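Local coordinates for protein Polyphosphate:AMP phosphotransferase (Meiothermus ruber H328, PDB 5O6M) that transfers phosphate from inorganic polyphosphate to nucleotides, converting AMP to ADP and ADP to ATP, at residues V6-F12 / I214-E220. The protein carries 1 engineered substitution. Residues are numbered along the deposited sequence.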
ATOM      1  N   VAL D   6     -31.418  11.752   6.821  1.00 56.67           N
ATOM      2  CA  VAL D   6     -31.663  11.345   8.201  1.00 59.75           C
ATOM      3  C   VAL D   6     -31.133  12.422   9.138  1.00 75.04           C
ATOM      4  O   VAL D   6     -29.922  12.670   9.206  1.00 59.79           O
ATOM      5  CB  VAL D   6     -31.017   9.983   8.488  1.00 64.28           C
ATOM      6  CG1 VAL D   6     -31.186   9.606   9.958  1.00 54.91           C
ATOM      7  CG2 VAL D   6     -31.624   8.912   7.588  1.00 52.80           C
ATOM      8  N   GLN D   7     -32.038  13.049   9.888  1.00 80.28           N
ATOM      9  CA  GLN D   7     -31.646  14.130  10.775  1.00 73.85           C
ATOM     10  C   GLN D   7     -30.774  13.600  11.910  1.00 73.33           C
ATOM     11  O   GLN D   7     -30.933  12.458  12.348  1.00 78.43           O
ATOM     12  CB  GLN D   7     -32.875  14.821  11.355  1.00 74.71           C
ATOM     13  CG  GLN D   7     -33.766  15.478  10.313  1.00 90.91           C
ATOM     14  CD  GLN D   7     -33.054  16.580   9.556  1.00 92.53           C
ATOM     15  OE1 GLN D   7     -32.061  17.132  10.032  1.00 89.74           O
ATOM     16  NE2 GLN D   7     -33.557  16.907   8.371  1.00 94.58           N
ATOM     17  N   PRO D   8     -29.848  14.413  12.406  1.00 73.84           N
ATOM     18  CA  PRO D   8     -28.902  13.975  13.440  1.00 71.34           C
ATOM     19  C   PRO D   8     -29.470  14.069  14.856  1.00 76.34           C
ATOM     20  O   PRO D   8     -28.816  14.562  15.777  1.00 73.38           O
ATOM     21  CB  PRO D   8     -27.718  14.930  13.246  1.00 66.19           C
ATOM     22  CG  PRO D   8     -28.039  15.770  12.015  1.00 71.85           C
ATOM     23  CD  PRO D   8     -29.517  15.750  11.891  1.00 67.30           C
ATOM     24  N   ASP D   9     -30.700  13.589  15.033  1.00 74.62           N
ATOM     25  CA  ASP D   9     -31.372  13.636  16.326  1.00 73.16           C
ATOM     26  C   ASP D   9     -31.478  12.267  16.990  1.00 66.55           C
ATOM     27  O   ASP D   9     -32.129  12.145  18.033  1.00 70.74           O
ATOM     28  CB  ASP D   9     -32.756  14.274  16.175  1.00 74.81           C
ATOM     29  CG  ASP D   9     -33.588  13.623  15.088  1.00 77.45           C
ATOM     30  OD1 ASP D   9     -33.447  12.401  14.873  1.00 78.85           O
ATOM     31  OD2 ASP D   9     -34.384  14.340  14.445  1.00 75.41           O
ATOM     32  N   GLY D  10     -30.853  11.243  16.420  1.00 74.30           N
ATOM     33  CA  GLY D  10     -30.849   9.922  17.019  1.00 64.99           C
ATOM     34  C   GLY D  10     -32.201   9.268  17.224  1.00 73.45           C
ATOM     35  O   GLY D  10     -32.293   8.258  17.928  1.00 74.37           O
ATOM     36  N   ARG D  11     -33.258   9.819  16.627  1.00 80.97           N
ATOM     37  CA  ARG D  11     -34.584   9.213  16.692  1.00 78.41           C
ATOM     38  C   ARG D  11     -34.983   8.549  15.380  1.00 80.25           C
ATOM     39  O   ARG D  11     -36.162   8.230  15.191  1.00 81.57           O
ATOM     40  CB  ARG D  11     -35.632  10.254  17.099  1.00 83.84           C
ATOM     41  CG  ARG D  11     -35.809  11.396  16.107  1.00 85.18           C
ATOM     42  CD  ARG D  11     -37.033  12.250  16.434  1.00 93.82           C
ATOM     43  NE  ARG D  11     -36.955  12.861  17.759  1.00 99.43           N
ATOM     44  CZ  ARG D  11     -37.865  13.696  18.254  1.00105.33           C
ATOM     45  NH1 ARG D  11     -38.929  14.025  17.532  1.00 97.36           N
ATOM     46  NH2 ARG D  11     -37.711  14.204  19.470  1.00102.59           N
ATOM     47  N   PHE D  12     -34.030   8.327  14.475  1.00 73.30           N
ATOM     48  CA  PHE D  12     -34.330   7.728  13.181  1.00 77.35           C
ATOM     49  C   PHE D  12     -35.059   6.402  13.354  1.00 71.46           C
ATOM     50  O   PHE D  12     -34.667   5.565  14.170  1.00 66.79           O
ATOM     51  CB  PHE D  12     -33.036   7.517  12.393  1.00 68.80           C
ATOM     52  CG  PHE D  12     -33.205   6.660  11.170  1.00 62.85           C
ATOM     53  CD1 PHE D  12     -33.701   7.198   9.995  1.00 57.10           C
ATOM     54  CD2 PHE D  12     -32.873   5.316  11.197  1.00 63.84           C
ATOM     55  CE1 PHE D  12     -33.856   6.415   8.867  1.00 63.52           C
ATOM     56  CE2 PHE D  12     -33.030   4.526  10.072  1.00 59.70           C
ATOM     57  CZ  PHE D  12     -33.520   5.078   8.906  1.00 59.17           C
ATOM     58  N   ILE D 214     -27.552   3.639  11.177  1.00 53.07           N
ATOM     59  CA  ILE D 214     -27.942   4.915  10.584  1.00 49.72           C
ATOM     60  C   ILE D 214     -28.284   5.931  11.665  1.00 48.38           C
ATOM     61  O   ILE D 214     -27.860   7.090  11.600  1.00 52.04           O
ATOM     62  CB  ILE D 214     -29.106   4.710   9.598  1.00 52.47           C
ATOM     63  CG1 ILE D 214     -28.608   3.951   8.361  1.00 50.02           C
ATOM     64  CG2 ILE D 214     -29.734   6.046   9.229  1.00 46.40           C
ATOM     65  CD1 ILE D 214     -29.704   3.427   7.465  1.00 43.00           C
ATOM     66  N   ARG D 215     -29.053   5.514  12.673  1.00 51.95           N
ATOM     67  CA  ARG D 215     -29.382   6.405  13.783  1.00 54.17           C
ATOM     68  C   ARG D 215     -28.131   6.857  14.536  1.00 58.45           C
ATOM     69  O   ARG D 215     -28.045   8.011  14.975  1.00 49.92           O
ATOM     70  CB  ARG D 215     -30.380   5.717  14.716  1.00 56.16           C
ATOM     71  CG  ARG D 215     -30.785   6.529  15.932  1.00 66.85           C
ATOM     72  CD  ARG D 215     -31.646   5.708  16.890  1.00 66.43           C
ATOM     73  NE  ARG D 215     -31.288   4.292  16.939  1.00 67.85           N
ATOM     74  CZ  ARG D 215     -30.450   3.751  17.818  1.00 73.94           C
ATOM     75  NH1 ARG D 215     -30.201   2.449  17.776  1.00 72.78           N
ATOM     76  NH2 ARG D 215     -29.861   4.506  18.736  1.00 80.06           N
ATOM     77  N   GLU D 216     -27.148   5.966  14.691  1.00 51.05           N
ATOM     78  CA  GLU D 216     -25.975   6.286  15.503  1.00 56.12           C
ATOM     79  C   GLU D 216     -24.974   7.173  14.772  1.00 54.11           C
ATOM     80  O   GLU D 216     -24.224   7.909  15.423  1.00 53.15           O
ATOM     81  CB  GLU D 216     -25.267   5.005  15.961  1.00 57.58           C
ATOM     82  CG  GLU D 216     -25.962   4.246  17.083  1.00 63.17           C
ATOM     83  CD  GLU D 216     -25.805   4.920  18.438  1.00 70.71           C
ATOM     84  OE1 GLU D 216     -24.862   5.725  18.602  1.00 71.88           O
ATOM     85  OE2 GLU D 216     -26.619   4.638  19.344  1.00 80.49           O
ATOM     86  N   THR D 217     -24.929   7.120  13.439  1.00 54.39           N
ATOM     87  CA  THR D 217     -23.833   7.736  12.703  1.00 50.54           C
ATOM     88  C   THR D 217     -24.262   8.803  11.708  1.00 52.73           C
ATOM     89  O   THR D 217     -23.404   9.332  10.991  1.00 47.94           O
ATOM     90  CB  THR D 217     -23.015   6.668  11.967  1.00 42.91           C
ATOM     91  OG1 THR D 217     -23.838   6.023  10.988  1.00 48.61           O
ATOM     92  CG2 THR D 217     -22.490   5.629  12.951  1.00 45.42           C
ATOM     93  N   SER D 218     -25.546   9.131  11.623  1.00 51.28           N
ATOM     94  CA  SER D 218     -25.966  10.232  10.767  1.00 50.43           C
ATOM     95  C   SER D 218     -25.721  11.551  11.490  1.00 53.91           C
ATOM     96  O   SER D 218     -26.320  11.808  12.540  1.00 55.94           O
ATOM     97  CB  SER D 218     -27.434  10.096  10.383  1.00 46.04           C
ATOM     98  OG  SER D 218     -27.758  11.050   9.391  1.00 53.90           O
ATOM     99  N   THR D 219     -24.833  12.374  10.944  1.00 52.97           N
ATOM    100  CA  THR D 219     -24.454  13.636  11.559  1.00 53.75           C
ATOM    101  C   THR D 219     -24.539  14.741  10.515  1.00 49.21           C
ATOM    102  O   THR D 219     -24.774  14.494   9.331  1.00 65.57           O
ATOM    103  CB  THR D 219     -23.042  13.580  12.149  1.00 52.09           C
ATOM    104  OG1 THR D 219     -22.102  13.321  11.103  1.00 51.75           O
ATOM    105  CG2 THR D 219     -22.948  12.473  13.186  1.00 44.94           C
ATOM    106  N   GLU D 220     -24.341  15.977  10.970  1.00 58.30           N
ATOM    107  CA  GLU D 220     -24.405  17.120  10.067  1.00 65.85           C
ATOM    108  C   GLU D 220     -23.169  17.221   9.185  1.00 61.05           C
ATOM    109  O   GLU D 220     -23.229  17.858   8.128  1.00 71.97           O
ATOM    110  CB  GLU D 220     -24.585  18.418  10.859  1.00 73.94           C
ATOM    111  CG  GLU D 220     -25.229  18.228  12.221  1.00 77.53           C
ATOM    112  CD  GLU D 220     -24.274  17.616  13.225  1.00 75.62           C
ATOM    113  OE1 GLU D 220     -23.123  18.094  13.310  1.00 83.09           O
ATOM    114  OE2 GLU D 220     -24.665  16.642  13.906  1.00 76.32           O
TER
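A single hydrogen bond joins the two segments: Ser218 OG donates to Val6 O at 2.7 Å. Ser218 is the first residue to leave helical geometry after helix 203-217. Its hydroxyl also bonds the backbone N of Trp224, and Val6 pairs by backbone with the same residue. The N-terminal segment is thus tied to both the helix end and strand 224-228, outermost in this chain's parallel sheet. Ile214 CG2 sits over the face of the Phe12 ring, 3.7 Å from its centroid, a CH-pi contact. The same methyl lies 3.8 Å from Val6 CG2. Pro8, centre of an inverse gamma turn, lies against the chain after the helix, with its CA 3.5 Å from Ser218 O. Asp9 OD1, less surely placed, accepts from Arg11 N, fitting an Asx turn. Arg215 packs its aliphatic part beside Gly10 and Phe12, while its guanidinium pairs with Glu216 and a bound phosphate ion, probably from the crystallisation liquor. One buried hydrogen bond thus gives direction, while packing supplies most of the contact.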